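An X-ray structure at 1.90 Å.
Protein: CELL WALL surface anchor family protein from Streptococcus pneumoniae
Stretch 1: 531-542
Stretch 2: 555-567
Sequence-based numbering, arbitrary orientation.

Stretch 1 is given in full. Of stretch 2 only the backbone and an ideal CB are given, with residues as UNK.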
# COMPACT_ATOMS: atom_id res chain seq x y z
N GLY A 531 -43.37 -15.35 11.71
CA GLY A 531 -42.19 -15.87 12.42
C GLY A 531 -40.98 -15.01 12.08
O GLY A 531 -39.87 -15.41 12.39
N TYR A 532 -41.17 -13.87 11.42
CA TYR A 532 -40.09 -12.93 11.13
C TYR A 532 -39.50 -12.35 12.41
O TYR A 532 -40.23 -12.18 13.40
CB TYR A 532 -40.54 -11.79 10.26
CG TYR A 532 -41.22 -12.06 8.94
CD1 TYR A 532 -40.93 -13.20 8.18
CD2 TYR A 532 -42.19 -11.16 8.47
CE1 TYR A 532 -41.59 -13.44 6.94
CE2 TYR A 532 -42.84 -11.38 7.29
CZ TYR A 532 -42.50 -12.49 6.51
OH TYR A 532 -43.15 -12.71 5.30
N ASP A 533 -38.20 -12.06 12.40
CA ASP A 533 -37.68 -11.09 13.37
C ASP A 533 -37.98 -9.68 12.82
O ASP A 533 -37.54 -9.27 11.75
CB ASP A 533 -36.17 -11.24 13.61
CG ASP A 533 -35.83 -12.60 14.19
OD1 ASP A 533 -35.97 -12.72 15.43
OD2 ASP A 533 -35.44 -13.53 13.43
N VAL A 534 -38.66 -8.86 13.59
CA VAL A 534 -39.00 -7.49 13.15
C VAL A 534 -38.51 -6.57 14.27
O VAL A 534 -39.04 -6.66 15.40
CB VAL A 534 -40.52 -7.31 12.99
CG1 VAL A 534 -40.82 -5.91 12.43
CG2 VAL A 534 -41.07 -8.40 12.02
N PHE A 535 -37.56 -5.71 13.91
CA PHE A 535 -36.93 -4.71 14.79
C PHE A 535 -37.32 -3.30 14.31
O PHE A 535 -37.31 -3.04 13.12
CB PHE A 535 -35.41 -4.81 14.61
CG PHE A 535 -34.86 -6.15 15.02
CD1 PHE A 535 -34.87 -6.54 16.35
CD2 PHE A 535 -34.33 -7.01 14.05
CE1 PHE A 535 -34.34 -7.78 16.78
CE2 PHE A 535 -33.78 -8.29 14.48
CZ PHE A 535 -33.83 -8.68 15.83
N THR A 536 -37.68 -2.41 15.23
CA THR A 536 -38.12 -1.07 14.92
C THR A 536 -37.23 -0.12 15.73
O THR A 536 -37.11 -0.19 16.98
CB THR A 536 -39.61 -0.87 15.30
OG1 THR A 536 -40.36 -1.92 14.65
CG2 THR A 536 -40.16 0.49 14.79
N VAL A 537 -36.55 0.74 14.99
CA VAL A 537 -35.77 1.83 15.61
C VAL A 537 -36.54 3.12 15.29
O VAL A 537 -36.62 3.50 14.10
CB VAL A 537 -34.32 1.84 15.06
CG1 VAL A 537 -33.50 3.03 15.54
CG2 VAL A 537 -33.57 0.56 15.52
N GLY A 538 -37.16 3.70 16.32
CA GLY A 538 -37.82 5.02 16.21
C GLY A 538 -36.84 6.17 16.43
O GLY A 538 -35.84 6.08 17.19
N ILE A 539 -37.08 7.26 15.71
CA ILE A 539 -36.25 8.45 15.84
C ILE A 539 -37.11 9.57 16.45
O ILE A 539 -37.88 10.23 15.74
CB ILE A 539 -35.67 8.90 14.51
CG1 ILE A 539 -34.74 7.81 13.94
CG2 ILE A 539 -34.82 10.16 14.74
CD1 ILE A 539 -34.70 7.93 12.42
N GLY A 540 -36.93 9.85 17.74
CA GLY A 540 -37.59 11.00 18.35
C GLY A 540 -39.10 10.82 18.34
O GLY A 540 -39.83 11.81 18.32
N ILE A 541 -39.61 9.59 18.41
CA ILE A 541 -41.06 9.39 18.31
C ILE A 541 -41.80 9.88 19.53
O ILE A 541 -41.43 9.48 20.65
CB ILE A 541 -41.45 7.90 18.14
CG1 ILE A 541 -40.59 7.36 17.01
CG2 ILE A 541 -43.00 7.68 17.89
CD1 ILE A 541 -41.14 7.29 15.68
N ASN A 542 -42.80 10.76 19.35
CA ASN A 542 -43.52 11.28 20.51
C ASN A 542 -45.03 11.33 20.23
O ASN A 542 -45.82 11.79 21.04
CB ASN A 542 -42.99 12.67 20.93
CG ASN A 542 -43.09 13.70 19.78
OD1 ASN A 542 -43.74 13.48 18.75
ND2 ASN A 542 -42.42 14.85 19.97
N UNK A 555 -47.91 1.45 20.07
CA UNK A 555 -48.13 1.14 18.68
C UNK A 555 -46.87 0.56 18.02
O UNK A 555 -46.97 -0.40 17.25
CB UNK A 555 -48.59 2.40 17.94
N UNK A 556 -45.71 1.19 18.22
CA UNK A 556 -44.46 0.74 17.59
C UNK A 556 -44.02 -0.64 18.11
O UNK A 556 -43.48 -1.47 17.37
CB UNK A 556 -43.35 1.76 17.84
N UNK A 557 -44.22 -0.87 19.39
CA UNK A 557 -44.03 -2.22 19.95
C UNK A 557 -44.91 -3.27 19.24
O UNK A 557 -44.43 -4.40 18.99
CB UNK A 557 -44.34 -2.21 21.45
N UNK A 558 -46.16 -2.91 18.90
CA UNK A 558 -47.13 -3.86 18.35
C UNK A 558 -46.81 -4.09 16.88
O UNK A 558 -47.33 -5.04 16.32
CB UNK A 558 -48.56 -3.35 18.52
N UNK A 559 -45.99 -3.27 16.24
CA UNK A 559 -45.55 -3.65 14.89
C UNK A 559 -44.11 -4.11 14.88
O UNK A 559 -43.42 -3.98 13.87
CB UNK A 559 -45.72 -2.48 13.92
N UNK A 560 -43.64 -4.62 16.01
CA UNK A 560 -42.33 -5.27 16.10
C UNK A 560 -42.62 -6.68 16.59
O UNK A 560 -43.69 -6.92 17.16
CB UNK A 560 -41.37 -4.53 17.03
N UNK A 561 -41.68 -7.62 16.47
CA UNK A 561 -41.97 -9.04 16.76
C UNK A 561 -42.06 -9.34 18.26
O UNK A 561 -42.61 -10.35 18.65
CB UNK A 561 -40.89 -9.93 16.13
N UNK A 562 -41.51 -8.47 19.12
CA UNK A 562 -41.82 -8.47 20.56
C UNK A 562 -41.56 -7.05 21.09
O UNK A 562 -40.92 -6.28 20.40
CB UNK A 562 -40.98 -9.51 21.31
N UNK A 563 -42.07 -6.69 22.28
CA UNK A 563 -42.00 -5.26 22.68
C UNK A 563 -40.57 -4.72 22.84
O UNK A 563 -40.33 -3.60 22.40
CB UNK A 563 -42.75 -5.06 24.00
N UNK A 564 -39.62 -5.53 23.31
CA UNK A 564 -38.18 -5.24 23.42
C UNK A 564 -37.55 -4.95 22.07
O UNK A 564 -36.41 -4.45 22.01
CB UNK A 564 -37.45 -6.41 24.08
N UNK A 565 -38.25 -5.30 21.00
CA UNK A 565 -37.70 -5.15 19.63
C UNK A 565 -38.00 -3.77 19.01
O UNK A 565 -37.58 -3.48 17.88
CB UNK A 565 -38.27 -6.24 18.72
N UNK A 566 -38.65 -2.90 19.78
CA UNK A 566 -38.71 -1.46 19.46
C UNK A 566 -37.85 -0.65 20.44
O UNK A 566 -37.97 -0.81 21.65
CB UNK A 566 -40.16 -0.96 19.50
N UNK A 567 -37.01 0.25 19.93
CA UNK A 567 -36.35 1.25 20.74
C UNK A 567 -36.51 2.61 20.08
O UNK A 567 -36.30 2.73 18.86
CB UNK A 567 -34.87 0.91 20.94

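Position 555 lies in a helix that begins earlier in the chain, its CB with nothing of stretch 1 within 5.5 Å, so stretch 1 sets no preference; it is Phe555. At 556 the helical CB points toward stretch 1, 4.6 Å from Thr536 CG2, with Ile541 beyond. A medium or long apolar chain would suit, Leu, Ile or Met, the last the most flexible. It is Met556, whose SD lies 4.1 Å from Thr536 CG2 and whose CE lies 4.3 Å from Ile541 CD1.

Positions 557 and 558 make no contact, and many residues would serve. They are Gln557, pointing away, and Ser558, whose OG bonds back to Phe555 O (2.6 Å). At 559 the CB points sideways, 5.4 Å from Thr536 OG1; stretch 1 offers little for the side chain, so several types would serve. In Ile559 the carbonyl O makes the contact, 3.5 Å from Val534 CG1, and accepts from a water that also bonds Thr536 OG1.

The CB of 560 is 3.7 Å from Thr536 OG1 and 3.6 Å from Val534 O, close quarters that favour a small polar residue such as Ser or Thr, or Ala without the bond. Ser560 OG hydrogen-bonds Thr536 OG1 at 2.8 Å and Met556 O at 2.8 Å, linking the strand to the backbone of the helix.

At 561 the CB points toward stretch 1, 3.5 Å from Val534 N, a donor wanting an acceptor on a short arm: Ser, Thr, Asp or Asn. In Ser561 the p rotamer places OG 3.0 Å from Val534 N in a nearly straight bond, while Ser561 N donates to Val534 O (3.0 Å). Positions 562 to 564 touch nothing in stretch 1; open space admits polar or charged residues at 562 and 564, and the phi of -63° at 563 allows proline. They are Lys562, Pro563 and Glu564.

The CB of 565 points toward stretch 1, 3.4 Å from Val534 O and 4.2 Å from Phe535 CD1. A short side chain carrying a donor is attractive, Asn among others. Asn565 ND2 makes weak bonds to Val534 O (3.3 Å) and Ser561 OG (2.8 Å), and a water links ND2 to Asp533 OD1. Asn565 O accepts from Thr536 N (2.9 Å).

At 566 CB shares Thr536's face, and Gly538 offers space; a long or aromatic chain fits. Tyr566 lays CD1 3.8 Å from Thr536 CG2 and OH 3.5 Å from Ile541 CB. An ideal CB on Gly538 would clash with that OH at 2.8 Å.

At 567 CB lies on the Val537 face, and beta-branched residues suit the extended backbone. Thr567 pairs through its main chain, N to Thr536 O (3.0 Å) and O from Gly538 N (2.9 Å); its OG1 is hydrogen-bonded elsewhere in the structure.

Stretch 2 555-567: FMQSISSKPENYT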
# COMPACT_ATOMS: atom_id res chain seq x y z
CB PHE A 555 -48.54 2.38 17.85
CG PHE A 555 -48.48 2.12 16.40
CD1 PHE A 555 -49.54 1.42 15.77
CD2 PHE A 555 -47.34 2.47 15.68
CE1 PHE A 555 -49.40 1.09 14.44
CE2 PHE A 555 -47.21 2.14 14.35
CZ PHE A 555 -48.27 1.45 13.70
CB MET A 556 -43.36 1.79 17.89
CG MET A 556 -43.48 3.09 17.08
SD MET A 556 -43.48 2.81 15.29
CE MET A 556 -44.11 4.39 14.74
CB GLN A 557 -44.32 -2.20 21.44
CG GLN A 557 -43.19 -1.54 22.26
CD GLN A 557 -43.59 -1.28 23.71
OE1 GLN A 557 -44.75 -1.37 24.06
NE2 GLN A 557 -42.61 -0.90 24.55
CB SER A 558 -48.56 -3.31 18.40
OG SER A 558 -48.74 -2.33 17.37
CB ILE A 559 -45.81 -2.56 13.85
CG1 ILE A 559 -45.05 -1.26 14.20
CG2 ILE A 559 -47.34 -2.29 13.70
CD1 ILE A 559 -44.71 -0.40 13.01
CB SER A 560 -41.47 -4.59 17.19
OG SER A 560 -41.34 -3.21 16.93
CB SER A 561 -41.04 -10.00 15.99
OG SER A 561 -39.66 -9.73 16.32
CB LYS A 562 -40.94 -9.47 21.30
CG LYS A 562 -39.50 -9.12 21.24
CD LYS A 562 -38.72 -10.20 22.04
CE LYS A 562 -37.48 -10.43 21.22
NZ LYS A 562 -36.51 -11.14 22.06
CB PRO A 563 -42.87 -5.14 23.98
CG PRO A 563 -43.66 -6.49 24.05
CD PRO A 563 -43.03 -7.51 23.06
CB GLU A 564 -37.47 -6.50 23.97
CG GLU A 564 -38.02 -6.82 25.35
CD GLU A 564 -39.33 -7.64 25.40
OE1 GLU A 564 -39.89 -8.01 24.35
OE2 GLU A 564 -39.83 -7.91 26.53
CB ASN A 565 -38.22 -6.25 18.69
CG ASN A 565 -37.39 -7.51 18.76
OD1 ASN A 565 -36.47 -7.64 19.58
ND2 ASN A 565 -37.72 -8.43 17.89
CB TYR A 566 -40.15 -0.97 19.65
CG TYR A 566 -40.28 0.56 19.63
CD1 TYR A 566 -39.89 1.28 18.48
CD2 TYR A 566 -40.77 1.26 20.73
CE1 TYR A 566 -40.03 2.65 18.42
CE2 TYR A 566 -40.92 2.68 20.69
CZ TYR A 566 -40.51 3.34 19.54
OH TYR A 566 -40.65 4.71 19.41
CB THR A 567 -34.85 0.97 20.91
OG1 THR A 567 -34.72 -0.32 21.52
CG2 THR A 567 -34.17 1.98 21.83
O HOH W 1 -36.10 -11.04 17.58
O HOH W 2 -41.83 -2.28 12.43
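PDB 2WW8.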